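Local coordinates for CofB (Escherichia coli, PDB 5AX6), which serves as the homotrimeric minor pilin of CFA/III, the type IVb pilus of human enterotoxigenic Escherichia coli, and probably takes part in pilus assembly, at residues Ala19-Phe24 with Val142-Thr147; Val25-Ile30 with Lys105-Cys110; Leu329-Ser334 with Thr339-Arg344. All coordinates share one frame; numbering follows the deposited sequence.

Contact 1 of 3, residues Ala19-Phe24 with Val142-Thr147; sequences AGIVDF and VDFILT
The ring of F144 projects from strand 139-148 toward the helix and sets its far edge against I21 and V22 of helix 4-25, the packing of N-terminal helix on antiparallel sheet that defines the pilin fold. The short helix and strand segments run roughly antiparallel, 154° apart, and their axes come no nearer than 10.1 Å, a gap spanned by side chains alone. F144 can be followed outward. Its CB leaves the strand on the helix side, and CG lies anti to the carbonyl carbon (chi1 -63°), which aims the ring at the helix. CB, CG and the two delta carbons touch neither I21 nor V22; contact starts at the epsilon carbons. F144 CE1 comes to 4.2 Å from I21 CB. On the other side of the ring F144 CE2 lies 4.0 Å from V22 CG2. F144 CZ, at the tip, is 4.0 Å from I21 CB and also meets I21 CG2. Both aliphatic groups sit near the ring plane, so the helix meets an edge and neither side chain is laid over a face. I227 of strand 220-227, I126 of strand 121-130 and I18, one turn earlier on the helix, also pack on the buried ring of F144. I21 gives the ring its branch point: CB and CG2 do the touching while CG1 and CD1 lead away. V22 instead uses one methyl for two strand residues. With CG1 anti to the backbone N (chi1 170°), its CG2 falls beside that N and is turned to the sheet. There the methyl serves F144 on one hand and V142 on the other, the latter more loosely, with V22 CG2 4.4 Å from V142 CB.

Contact 2 of 3, residues Val25-Ile30 with Lys105-Cys110; sequences VAEEQI and KDYIPC
E27 OE1 accepts a hydrogen bond of 2.6 Å from Y107 OH, while E27 OE2 takes one, also 2.6 Å long, from K105 NZ. The carboxylate is thus held by both oxygens, in two different ways. The lysine ammonium uses the syn lone pair of OE2, the side facing the other oxygen, and adds a salt bridge; the phenol comes to OE1 from above the carboxylate plane, 40° out of it. The flat groups are turned 63° against each other, yet E27 CD lies in the plane of the Y107 ring, at its hydroxyl edge. The extended chain of E27 comes from the opposite direction to both partners. K105 gets there from a cramped start, its CG between backbone N and carbonyl carbon (chi1 64°), by keeping the rest of its chain stretched out. In the pilin fold this joins the turn between helix 4-25 and strand 29-34 to the long loop before strand 121-130, a loop tied back on itself by the C92-C110 disulfide. The ring of Y107 also meets F24 of the helix edge-to-face, which probably helps fix its tilt. On the strand side the I30 methyl CG2 packs against the hydroxyl, 3.6 Å from Y107 OH. An alanine in place of E27 would take away both oxygens, and would probably leave the K105 ammonium without its counter-charge and the Y107 hydroxyl without this acceptor. A second subunit reaches the same spot: its R236 packs on E27 and hydrogen-bonds A26 O, its R240 forms a long, weak ion pair with OE1, and its D238 brings a like charge close to OE2, where K105 NZ may partly offset the effect of that neighbour.

Contact 3 of 3, residues Leu329-Ser334 with Thr339-Arg344; sequences LVEEKS and TKKELR
V330 and R344 form the tight end of a beta hairpin made by strands 327-333 and 341-353, where each backbone N bonds to the other's carbonyl; V330 N to R344 O is 2.8 Å. The R344 guanidinium turns one face to the valine, with V330 CB 3.9 Å from its plane and over its centre. R344 CG starts between backbone N and carbonyl carbon (chi1 70°), and the chain then runs extended across the hairpin to E332. On the opposite face L343 CD2 presses on E331 CB at 3.4 Å. E332 and E342 continue the ladder with a second pair of backbone bonds, and S334 N closes it on K340 O in a nearly straight bond of 2.9 Å. Toward the turn the contact loosens into exposed lysines. K333 NZ reaches T339 OG1 at 3.0 Å, and K341 lays its CD 3.4 Å from E331 OE1 while its ammonium stays beyond salt-bridge range. K340 NZ makes a salt bridge with E342 OE2, its hydrogen bond weak, and E342 OE1 is bonded to T488. The tight end, by contrast, faces another subunit, with which L329 pairs in a parallel ladder. At R344 charge and N-H direction part company: E332 OE1, 3.5 Å from R344 NH1, forms a salt bridge by charge alone, with no N-H aimed at it, whereas NH1 donates a hydrogen bond to a water in the guanidinium plane and NH2 bonds I346 O of the second subunit, consistent with an arginine whose orientation is set partly by that neighbour.

In the fold
From the N terminus, helix 4-25 supplies A19-F24 to contact 1, and the chain then turns through V25-I30 into strand 29-34 for contact 2. K105-C110, in the loop between strands 75-76 and 121-130, returns to close contact 2; V142-T147 closes contact 1 later, so the smaller loop sits within the larger. The two touch, F24 CD1 lying 3.5 Å from Y107 CE2, and together they fasten sheet and loop to the helix of the pilin domain. Contact 3 follows in series, a local hairpin of the C-terminal domain, its centre about 56 Å from that of contact 1. Contacts 2 and 3 both meet the second subunit; contact 1 is buried within its own chain.

Contact 1 of 3, residues Ala19-Phe24 with Val142-Thr147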
ATOM      1  N   ALA A  19      -4.799  16.781 -27.555  1.00 17.39           N
ATOM      2  CA  ALA A  19      -4.489  16.504 -26.154  1.00 19.95           C
ATOM      3  C   ALA A  19      -3.029  16.804 -25.837  1.00 20.99           C
ATOM      4  O   ALA A  19      -2.702  17.302 -24.754  1.00 19.90           O
ATOM      5  CB  ALA A  19      -4.808  15.041 -25.804  1.00 21.14           C
ATOM      6  N   GLY A  20      -2.146  16.485 -26.777  1.00 19.77           N
ATOM      7  CA  GLY A  20      -0.728  16.737 -26.580  1.00 21.21           C
ATOM      8  C   GLY A  20      -0.384  18.212 -26.521  1.00 16.90           C
ATOM      9  O   GLY A  20       0.398  18.643 -25.665  1.00 19.49           O
ATOM     10  N   ILE A  21      -0.971  19.001 -27.420  1.00 15.40           N
ATOM     11  CA  ILE A  21      -0.721  20.431 -27.412  1.00 16.43           C
ATOM     12  C   ILE A  21      -1.263  21.015 -26.095  1.00 17.16           C
ATOM     13  O   ILE A  21      -0.624  21.829 -25.450  1.00 14.84           O
ATOM     14  CB  ILE A  21      -1.379  21.142 -28.613  1.00 17.35           C
ATOM     15  CG1 ILE A  21      -0.729  20.711 -29.937  1.00 21.92           C
ATOM     16  CG2 ILE A  21      -1.289  22.638 -28.452  1.00 19.52           C
ATOM     17  CD1 ILE A  21       0.709  21.177 -30.074  1.00 28.95           C
ATOM     18  N   VAL A  22      -2.442  20.575 -25.693  1.00 18.87           N
ATOM     19  CA  VAL A  22      -3.028  21.072 -24.444  1.00 18.01           C
ATOM     20  C   VAL A  22      -2.182  20.682 -23.232  1.00 17.06           C
ATOM     21  O   VAL A  22      -2.005  21.482 -22.305  1.00 18.16           O
ATOM     22  CB  VAL A  22      -4.462  20.561 -24.299  1.00 16.70           C
ATOM     23  CG1 VAL A  22      -5.009  20.844 -22.899  1.00 24.72           C
ATOM     24  CG2 VAL A  22      -5.345  21.212 -25.392  1.00 16.63           C
ATOM     25  N   ASP A  23      -1.621  19.472 -23.261  1.00 17.75           N
ATOM     26  CA  ASP A  23      -0.744  19.017 -22.183  1.00 20.49           C
ATOM     27  C   ASP A  23       0.452  19.943 -22.040  1.00 20.29           C
ATOM     28  O   ASP A  23       0.870  20.272 -20.933  1.00 18.07           O
ATOM     29  CB  ASP A  23      -0.248  17.579 -22.431  1.00 19.20           C
ATOM     30  CG  ASP A  23      -1.270  16.511 -22.056  1.00 23.73           C
ATOM     31  OD1 ASP A  23      -2.273  16.806 -21.370  1.00 26.70           O
ATOM     32  OD2 ASP A  23      -1.054  15.348 -22.455  1.00 26.51           O
ATOM     33  N   PHE A  24       0.996  20.374 -23.177  1.00 15.50           N
ATOM     34  CA  PHE A  24       2.150  21.267 -23.202  1.00 15.93           C
ATOM     35  C   PHE A  24       1.795  22.636 -22.624  1.00 18.06           C
ATOM     36  O   PHE A  24       2.529  23.195 -21.790  1.00 17.81           O
ATOM     37  CB  PHE A  24       2.663  21.403 -24.637  1.00 18.38           C
ATOM     38  CG  PHE A  24       3.884  22.281 -24.783  1.00 14.89           C
ATOM     39  CD1 PHE A  24       5.114  21.877 -24.285  1.00 18.75           C
ATOM     40  CD2 PHE A  24       3.798  23.500 -25.444  1.00 16.82           C
ATOM     41  CE1 PHE A  24       6.244  22.688 -24.423  1.00 20.97           C
ATOM     42  CE2 PHE A  24       4.920  24.303 -25.603  1.00 21.62           C
ATOM     43  CZ  PHE A  24       6.141  23.897 -25.095  1.00 20.04           C
ATOM     44  N   VAL A 142      -7.618  26.991 -25.335  1.00 18.26           N
ATOM     45  CA  VAL A 142      -6.934  26.650 -26.580  1.00 16.67           C
ATOM     46  C   VAL A 142      -7.967  26.290 -27.630  1.00 19.19           C
ATOM     47  O   VAL A 142      -8.736  25.347 -27.456  1.00 17.45           O
ATOM     48  CB  VAL A 142      -5.938  25.469 -26.407  1.00 23.32           C
ATOM     49  CG1 VAL A 142      -5.170  25.230 -27.709  1.00 19.66           C
ATOM     50  CG2 VAL A 142      -4.969  25.742 -25.262  1.00 18.83           C
ATOM     51  N   ASP A 143      -7.987  27.053 -28.719  1.00 18.91           N
ATOM     52  CA  ASP A 143      -8.919  26.802 -29.812  1.00 16.09           C
ATOM     53  C   ASP A 143      -8.210  26.132 -30.980  1.00 18.82           C
ATOM     54  O   ASP A 143      -7.136  26.566 -31.375  1.00 19.44           O
ATOM     55  CB  ASP A 143      -9.553  28.113 -30.302  1.00 16.20           C
ATOM     56  CG  ASP A 143     -10.519  28.723 -29.295  1.00 22.25           C
ATOM     57  OD1 ASP A 143     -11.011  27.994 -28.399  1.00 21.00           O
ATOM     58  OD2 ASP A 143     -10.802  29.937 -29.425  1.00 21.84           O
ATOM     59  N   PHE A 144      -8.839  25.104 -31.541  1.00 16.42           N
ATOM     60  CA  PHE A 144      -8.337  24.410 -32.719  1.00 16.98           C
ATOM     61  C   PHE A 144      -9.332  24.591 -33.859  1.00 17.52           C
ATOM     62  O   PHE A 144     -10.493  24.207 -33.730  1.00 21.64           O
ATOM     63  CB  PHE A 144      -8.139  22.915 -32.433  1.00 15.88           C
ATOM     64  CG  PHE A 144      -7.120  22.631 -31.370  1.00 21.16           C
ATOM     65  CD1 PHE A 144      -5.795  22.369 -31.709  1.00 20.89           C
ATOM     66  CD2 PHE A 144      -7.485  22.624 -30.031  1.00 21.77           C
ATOM     67  CE1 PHE A 144      -4.842  22.113 -30.724  1.00 19.18           C
ATOM     68  CE2 PHE A 144      -6.555  22.358 -29.046  1.00 19.17           C
ATOM     69  CZ  PHE A 144      -5.225  22.101 -29.390  1.00 16.91           C
ATOM     70  N   ILE A 145      -8.886  25.193 -34.953  1.00 18.74           N
ATOM     71  CA  ILE A 145      -9.741  25.370 -36.122  1.00 19.77           C
ATOM     72  C   ILE A 145      -9.462  24.215 -37.061  1.00 22.73           C
ATOM     73  O   ILE A 145      -8.329  24.033 -37.511  1.00 21.36           O
ATOM     74  CB  ILE A 145      -9.500  26.723 -36.837  1.00 20.81           C
ATOM     75  CG1 ILE A 145     -10.051  27.881 -35.995  1.00 25.19           C
ATOM     76  CG2 ILE A 145     -10.160  26.743 -38.211  1.00 25.12           C
ATOM     77  CD1 ILE A 145      -9.248  28.158 -34.742  1.00 33.16           C
ATOM     78  N   LEU A 146     -10.489  23.411 -37.302  1.00 20.37           N
ATOM     79  CA  LEU A 146     -10.374  22.245 -38.171  1.00 22.66           C
ATOM     80  C   LEU A 146     -11.005  22.549 -39.514  1.00 25.60           C
ATOM     81  O   LEU A 146     -12.169  22.934 -39.572  1.00 28.64           O
ATOM     82  CB  LEU A 146     -11.053  21.028 -37.543  1.00 28.18           C
ATOM     83  CG  LEU A 146     -10.251  20.228 -36.515  1.00 29.64           C
ATOM     84  CD1 LEU A 146      -9.587  21.161 -35.533  1.00 31.79           C
ATOM     85  CD2 LEU A 146     -11.165  19.234 -35.800  1.00 36.30           C
ATOM     86  N   THR A 147     -10.234  22.389 -40.585  1.00 27.64           N
ATOM     87  CA  THR A 147     -10.749  22.659 -41.918  1.00 27.38           C
ATOM     88  C   THR A 147     -11.349  21.396 -42.541  1.00 36.69           C
ATOM     89  O   THR A 147     -10.790  20.298 -42.431  1.00 32.58           O
ATOM     90  CB  THR A 147      -9.654  23.234 -42.827  1.00 31.80           C
ATOM     91  OG1 THR A 147     -10.210  23.527 -44.113  1.00 42.73           O
ATOM     92  CG2 THR A 147      -8.495  22.246 -42.975  1.00 30.13           C
TER

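Contact 2 of 3, residues Val25-Ile30 with Lys105-Cys110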
ATOM      1  N   VAL A  25       0.670  23.177 -23.083  1.00 16.02           N
ATOM      2  CA  VAL A  25       0.173  24.449 -22.567  1.00 15.93           C
ATOM      3  C   VAL A  25      -0.007  24.366 -21.045  1.00 16.00           C
ATOM      4  O   VAL A  25       0.277  25.330 -20.319  1.00 17.43           O
ATOM      5  CB  VAL A  25      -1.160  24.841 -23.239  1.00 17.33           C
ATOM      6  CG1 VAL A  25      -1.857  25.995 -22.499  1.00 15.74           C
ATOM      7  CG2 VAL A  25      -0.919  25.235 -24.687  1.00 16.57           C
ATOM      8  N   ALA A  26      -0.475  23.216 -20.568  1.00 16.61           N
ATOM      9  CA  ALA A  26      -0.790  23.059 -19.139  1.00 21.36           C
ATOM     10  C   ALA A  26       0.438  22.835 -18.244  1.00 23.26           C
ATOM     11  O   ALA A  26       0.303  22.643 -17.027  1.00 21.20           O
ATOM     12  CB  ALA A  26      -1.773  21.926 -18.953  1.00 17.64           C
ATOM     13  N   GLU A  27       1.635  22.845 -18.825  1.00 18.03           N
ATOM     14  CA  GLU A  27       2.845  22.747 -18.005  1.00 20.79           C
ATOM     15  C   GLU A  27       3.625  24.050 -18.042  1.00 24.16           C
ATOM     16  O   GLU A  27       4.320  24.330 -19.011  1.00 23.16           O
ATOM     17  CB  GLU A  27       3.737  21.580 -18.469  1.00 18.12           C
ATOM     18  CG  GLU A  27       3.093  20.226 -18.276  1.00 23.58           C
ATOM     19  CD  GLU A  27       3.932  19.062 -18.810  1.00 26.89           C
ATOM     20  OE1 GLU A  27       5.106  19.275 -19.186  1.00 20.70           O
ATOM     21  OE2 GLU A  27       3.404  17.930 -18.849  1.00 22.35           O
ATOM     22  N   GLU A  28       3.522  24.857 -16.988  1.00 19.74           N
ATOM     23  CA  GLU A  28       4.294  26.087 -16.952  1.00 20.55           C
ATOM     24  C   GLU A  28       5.769  25.804 -16.713  1.00 23.49           C
ATOM     25  O   GLU A  28       6.637  26.508 -17.234  1.00 23.80           O
ATOM     26  CB  GLU A  28       3.764  27.038 -15.882  1.00 24.24           C
ATOM     27  CG  GLU A  28       4.574  28.309 -15.792  1.00 29.61           C
ATOM     28  CD  GLU A  28       3.747  29.486 -15.313  1.00 36.46           C
ATOM     29  OE1 GLU A  28       2.520  29.321 -15.142  1.00 41.56           O
ATOM     30  OE2 GLU A  28       4.327  30.574 -15.116  1.00 36.28           O
ATOM     31  N   GLN A  29       6.043  24.780 -15.909  1.00 18.68           N
ATOM     32  CA  GLN A  29       7.393  24.274 -15.718  1.00 22.08           C
ATOM     33  C   GLN A  29       7.516  22.954 -16.472  1.00 24.53           C
ATOM     34  O   GLN A  29       6.668  22.075 -16.320  1.00 21.25           O
ATOM     35  CB  GLN A  29       7.702  24.076 -14.231  1.00 23.27           C
ATOM     36  CG  GLN A  29       7.670  25.366 -13.409  1.00 23.24           C
ATOM     37  CD  GLN A  29       8.763  26.358 -13.803  1.00 29.61           C
ATOM     38  OE1 GLN A  29       8.489  27.408 -14.397  1.00 36.57           O
ATOM     39  NE2 GLN A  29      10.001  26.036 -13.463  1.00 30.83           N
ATOM     40  N   ILE A  30       8.549  22.813 -17.295  1.00 21.05           N
ATOM     41  CA  ILE A  30       8.696  21.586 -18.079  1.00 18.76           C
ATOM     42  C   ILE A  30      10.047  20.939 -17.861  1.00 21.31           C
ATOM     43  O   ILE A  30      11.006  21.611 -17.486  1.00 22.40           O
ATOM     44  CB  ILE A  30       8.519  21.838 -19.599  1.00 20.85           C
ATOM     45  CG1 ILE A  30       9.521  22.881 -20.086  1.00 19.15           C
ATOM     46  CG2 ILE A  30       7.119  22.309 -19.889  1.00 20.70           C
ATOM     47  CD1 ILE A  30       9.512  23.065 -21.599  1.00 23.65           C
ATOM     48  N   LYS A 105       9.856  14.188 -22.794  1.00 22.05           N
ATOM     49  CA  LYS A 105       8.811  13.315 -23.310  1.00 26.28           C
ATOM     50  C   LYS A 105       8.240  13.929 -24.579  1.00 30.33           C
ATOM     51  O   LYS A 105       8.341  15.133 -24.763  1.00 28.52           O
ATOM     52  CB  LYS A 105       7.704  13.159 -22.272  1.00 31.37           C
ATOM     53  CG  LYS A 105       7.008  14.508 -21.989  1.00 38.66           C
ATOM     54  CD  LYS A 105       5.915  14.409 -20.926  1.00 46.79           C
ATOM     55  CE  LYS A 105       5.473  15.797 -20.438  1.00 37.73           C
ATOM     56  NZ  LYS A 105       4.663  15.688 -19.185  1.00 29.39           N
ATOM     57  N   ASP A 106       7.614  13.135 -25.442  1.00 21.29           N
ATOM     58  CA  ASP A 106       6.923  13.704 -26.602  1.00 23.14           C
ATOM     59  C   ASP A 106       5.494  14.110 -26.257  1.00 23.88           C
ATOM     60  O   ASP A 106       4.685  13.278 -25.861  1.00 26.72           O
ATOM     61  CB  ASP A 106       6.897  12.710 -27.763  1.00 21.48           C
ATOM     62  CG  ASP A 106       8.284  12.345 -28.240  1.00 26.59           C
ATOM     63  OD1 ASP A 106       9.007  13.253 -28.698  1.00 25.28           O
ATOM     64  OD2 ASP A 106       8.648  11.157 -28.152  1.00 30.38           O
ATOM     65  N   TYR A 107       5.173  15.385 -26.415  1.00 19.44           N
ATOM     66  CA  TYR A 107       3.784  15.808 -26.256  1.00 17.50           C
ATOM     67  C   TYR A 107       2.973  15.336 -27.446  1.00 22.96           C
ATOM     68  O   TYR A 107       1.869  14.811 -27.303  1.00 19.87           O
ATOM     69  CB  TYR A 107       3.705  17.325 -26.113  1.00 17.41           C
ATOM     70  CG  TYR A 107       4.384  17.810 -24.863  1.00 20.49           C
ATOM     71  CD1 TYR A 107       3.697  17.869 -23.644  1.00 20.70           C
ATOM     72  CD2 TYR A 107       5.713  18.194 -24.888  1.00 18.79           C
ATOM     73  CE1 TYR A 107       4.329  18.313 -22.486  1.00 20.00           C
ATOM     74  CE2 TYR A 107       6.356  18.631 -23.740  1.00 22.32           C
ATOM     75  CZ  TYR A 107       5.664  18.687 -22.546  1.00 25.70           C
ATOM     76  OH  TYR A 107       6.320  19.126 -21.424  1.00 24.50           O
ATOM     77  N   ILE A 108       3.539  15.546 -28.631  1.00 19.78           N
ATOM     78  CA  ILE A 108       2.990  15.010 -29.864  1.00 20.89           C
ATOM     79  C   ILE A 108       4.138  14.338 -30.615  1.00 20.90           C
ATOM     80  O   ILE A 108       5.300  14.648 -30.370  1.00 19.54           O
ATOM     81  CB  ILE A 108       2.347  16.101 -30.741  1.00 18.69           C
ATOM     82  CG1 ILE A 108       3.393  17.147 -31.135  1.00 20.32           C
ATOM     83  CG2 ILE A 108       1.176  16.764 -29.996  1.00 19.82           C
ATOM     84  CD1 ILE A 108       2.845  18.287 -32.018  1.00 17.10           C
ATOM     85  N   PRO A 109       3.810  13.420 -31.527  1.00 20.60           N
ATOM     86  CA  PRO A 109       4.860  12.698 -32.260  1.00 23.50           C
ATOM     87  C   PRO A 109       5.723  13.615 -33.125  1.00 22.66           C
ATOM     88  O   PRO A 109       5.236  14.626 -33.631  1.00 19.88           O
ATOM     89  CB  PRO A 109       4.070  11.707 -33.132  1.00 24.24           C
ATOM     90  CG  PRO A 109       2.629  12.126 -33.047  1.00 31.31           C
ATOM     91  CD  PRO A 109       2.472  12.847 -31.742  1.00 21.84           C
ATOM     92  N   CYS A 110       6.992  13.261 -33.300  1.00 20.87           N
ATOM     93  CA  CYS A 110       7.866  13.988 -34.205  1.00 23.92           C
ATOM     94  C   CYS A 110       7.230  14.141 -35.571  1.00 23.39           C
ATOM     95  O   CYS A 110       7.198  15.228 -36.155  1.00 21.27           O
ATOM     96  CB  CYS A 110       9.205  13.257 -34.342  1.00 24.90           C
ATOM     97  SG  CYS A 110      10.128  13.232 -32.791  1.00 30.25           S
TER

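Contact 3 of 3, residues Leu329-Ser334 with Thr339-Arg344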
ATOM      1  N   LEU A 329      -0.397 -20.157   3.114  1.00 18.03           N
ATOM      2  CA  LEU A 329      -0.422 -21.289   2.206  1.00 17.08           C
ATOM      3  C   LEU A 329       0.849 -21.290   1.385  1.00 18.85           C
ATOM      4  O   LEU A 329       1.244 -20.248   0.867  1.00 18.24           O
ATOM      5  CB  LEU A 329      -1.631 -21.222   1.275  1.00 19.96           C
ATOM      6  CG  LEU A 329      -2.956 -21.647   1.890  1.00 25.87           C
ATOM      7  CD1 LEU A 329      -4.076 -21.532   0.843  1.00 21.87           C
ATOM      8  CD2 LEU A 329      -2.820 -23.071   2.419  1.00 25.04           C
ATOM      9  N   VAL A 330       1.467 -22.459   1.240  1.00 16.79           N
ATOM     10  CA  VAL A 330       2.628 -22.591   0.359  1.00 19.36           C
ATOM     11  C   VAL A 330       2.308 -23.544  -0.771  1.00 22.79           C
ATOM     12  O   VAL A 330       1.787 -24.631  -0.531  1.00 18.49           O
ATOM     13  CB  VAL A 330       3.866 -23.107   1.109  1.00 18.09           C
ATOM     14  CG1 VAL A 330       5.100 -23.069   0.195  1.00 23.78           C
ATOM     15  CG2 VAL A 330       4.112 -22.267   2.355  1.00 22.13           C
ATOM     16  N   GLU A 331       2.633 -23.139  -1.996  1.00 20.09           N
ATOM     17  CA  GLU A 331       2.387 -23.969  -3.174  1.00 24.78           C
ATOM     18  C   GLU A 331       3.685 -24.544  -3.724  1.00 28.09           C
ATOM     19  O   GLU A 331       4.693 -23.844  -3.805  1.00 28.07           O
ATOM     20  CB  GLU A 331       1.685 -23.159  -4.265  1.00 26.88           C
ATOM     21  CG  GLU A 331       1.335 -23.970  -5.514  1.00 28.05           C
ATOM     22  CD  GLU A 331       0.843 -23.097  -6.655  1.00 37.20           C
ATOM     23  OE1 GLU A 331       1.690 -22.453  -7.308  1.00 34.29           O
ATOM     24  OE2 GLU A 331      -0.383 -23.063  -6.896  1.00 44.30           O
ATOM     25  N   GLU A 332       3.668 -25.819  -4.099  1.00 22.98           N
ATOM     26  CA  GLU A 332       4.836 -26.424  -4.741  1.00 28.62           C
ATOM     27  C   GLU A 332       4.395 -27.588  -5.608  1.00 25.37           C
ATOM     28  O   GLU A 332       3.323 -28.150  -5.401  1.00 25.58           O
ATOM     29  CB  GLU A 332       5.865 -26.916  -3.707  1.00 28.96           C
ATOM     30  CG  GLU A 332       5.427 -28.191  -2.988  1.00 34.71           C
ATOM     31  CD  GLU A 332       6.502 -28.789  -2.068  1.00 46.32           C
ATOM     32  OE1 GLU A 332       7.596 -28.190  -1.918  1.00 44.30           O
ATOM     33  OE2 GLU A 332       6.237 -29.872  -1.497  1.00 39.02           O
ATOM     34  N   LYS A 333       5.233 -27.948  -6.573  1.00 27.76           N
ATOM     35  CA  LYS A 333       5.026 -29.160  -7.350  1.00 32.32           C
ATOM     36  C   LYS A 333       5.030 -30.355  -6.420  1.00 32.08           C
ATOM     37  O   LYS A 333       5.837 -30.415  -5.490  1.00 32.20           O
ATOM     38  CB  LYS A 333       6.121 -29.344  -8.412  1.00 33.27           C
ATOM     39  CG  LYS A 333       6.200 -28.254  -9.454  1.00 44.10           C
ATOM     40  CD  LYS A 333       7.253 -28.584 -10.514  1.00 52.43           C
ATOM     41  CE  LYS A 333       6.827 -29.770 -11.377  1.00 62.66           C
ATOM     42  NZ  LYS A 333       7.094 -29.533 -12.830  1.00 62.82           N
ATOM     43  N   SER A 334       4.129 -31.300  -6.662  1.00 25.35           N
ATOM     44  CA  SER A 334       4.183 -32.583  -5.980  1.00 35.89           C
ATOM     45  C   SER A 334       5.543 -33.246  -6.209  1.00 32.47           C
ATOM     46  O   SER A 334       6.032 -33.300  -7.335  1.00 30.66           O
ATOM     47  CB  SER A 334       3.068 -33.500  -6.470  1.00 41.52           C
ATOM     48  OG  SER A 334       3.189 -34.785  -5.888  1.00 46.12           O
ATOM     49  N   THR A 339       3.040 -33.744 -11.567  1.00 63.78           N
ATOM     50  CA  THR A 339       3.510 -32.398 -11.846  1.00 60.86           C
ATOM     51  C   THR A 339       2.427 -31.433 -11.375  1.00 54.81           C
ATOM     52  O   THR A 339       2.527 -30.221 -11.552  1.00 56.61           O
ATOM     53  CB  THR A 339       3.821 -32.186 -13.333  1.00 61.76           C
ATOM     54  OG1 THR A 339       4.470 -30.920 -13.506  1.00 67.59           O
ATOM     55  CG2 THR A 339       2.541 -32.230 -14.161  1.00 48.98           C
ATOM     56  N   LYS A 340       1.390 -32.001 -10.768  1.00 47.58           N
ATOM     57  CA  LYS A 340       0.336 -31.222 -10.143  1.00 46.51           C
ATOM     58  C   LYS A 340       0.950 -30.331  -9.070  1.00 45.36           C
ATOM     59  O   LYS A 340       2.009 -30.645  -8.521  1.00 41.47           O
ATOM     60  CB  LYS A 340      -0.732 -32.139  -9.535  1.00 47.02           C
ATOM     61  CG  LYS A 340      -0.371 -32.680  -8.152  1.00 56.96           C
ATOM     62  CD  LYS A 340      -1.233 -33.886  -7.739  1.00 55.96           C
ATOM     63  CE  LYS A 340      -2.702 -33.518  -7.529  1.00 55.19           C
ATOM     64  NZ  LYS A 340      -2.914 -32.571  -6.392  1.00 58.32           N
ATOM     65  N   LYS A 341       0.298 -29.210  -8.787  1.00 38.74           N
ATOM     66  CA  LYS A 341       0.734 -28.348  -7.702  1.00 33.54           C
ATOM     67  C   LYS A 341      -0.050 -28.721  -6.456  1.00 31.68           C
ATOM     68  O   LYS A 341      -1.180 -29.200  -6.551  1.00 29.58           O
ATOM     69  CB  LYS A 341       0.548 -26.875  -8.065  1.00 35.59           C
ATOM     70  CG  LYS A 341       1.418 -26.439  -9.244  1.00 36.89           C
ATOM     71  CD  LYS A 341       1.320 -24.947  -9.538  1.00 46.53           C
ATOM     72  CE  LYS A 341       0.109 -24.611 -10.395  1.00 47.92           C
ATOM     73  NZ  LYS A 341       0.394 -23.446 -11.292  1.00 50.87           N
ATOM     74  N   GLU A 342       0.566 -28.536  -5.293  1.00 27.03           N
ATOM     75  CA  GLU A 342      -0.087 -28.854  -4.029  1.00 23.17           C
ATOM     76  C   GLU A 342       0.032 -27.677  -3.086  1.00 21.54           C
ATOM     77  O   GLU A 342       0.994 -26.918  -3.171  1.00 20.48           O
ATOM     78  CB  GLU A 342       0.541 -30.090  -3.380  1.00 26.51           C
ATOM     79  CG  GLU A 342       0.597 -31.321  -4.279  1.00 33.47           C
ATOM     80  CD  GLU A 342      -0.685 -32.137  -4.272  1.00 41.01           C
ATOM     81  OE1 GLU A 342      -1.743 -31.619  -3.842  1.00 29.83           O
ATOM     82  OE2 GLU A 342      -0.633 -33.313  -4.700  1.00 42.63           O
ATOM     83  N   LEU A 343      -0.922 -27.547  -2.165  1.00 20.07           N
ATOM     84  CA  LEU A 343      -0.868 -26.490  -1.161  1.00 21.58           C
ATOM     85  C   LEU A 343      -0.709 -27.070   0.240  1.00 17.79           C
ATOM     86  O   LEU A 343      -1.246 -28.132   0.546  1.00 19.61           O
ATOM     87  CB  LEU A 343      -2.130 -25.628  -1.215  1.00 19.58           C
ATOM     88  CG  LEU A 343      -2.452 -25.003  -2.572  1.00 24.64           C
ATOM     89  CD1 LEU A 343      -3.736 -24.195  -2.455  1.00 29.63           C
ATOM     90  CD2 LEU A 343      -1.314 -24.132  -3.058  1.00 27.49           C
ATOM     91  N   ARG A 344       0.042 -26.379   1.091  1.00 17.82           N
ATOM     92  CA  ARG A 344       0.153 -26.793   2.490  1.00 18.27           C
ATOM     93  C   ARG A 344       0.196 -25.587   3.412  1.00 16.42           C
ATOM     94  O   ARG A 344       0.525 -24.477   2.979  1.00 17.39           O
ATOM     95  CB  ARG A 344       1.406 -27.638   2.716  1.00 18.05           C
ATOM     96  CG  ARG A 344       2.693 -26.840   2.621  1.00 18.10           C
ATOM     97  CD  ARG A 344       3.874 -27.774   2.443  1.00 20.86           C
ATOM     98  NE  ARG A 344       5.149 -27.076   2.434  1.00 19.67           N
ATOM     99  CZ  ARG A 344       5.736 -26.608   1.345  1.00 27.56           C
ATOM    100  NH1 ARG A 344       5.138 -26.729   0.159  1.00 23.89           N
ATOM    101  NH2 ARG A 344       6.911 -25.998   1.443  1.00 25.67           N
TER
HETATM  102  O   HOH W   1       2.713 -27.765  -0.836  1.00 20.75           O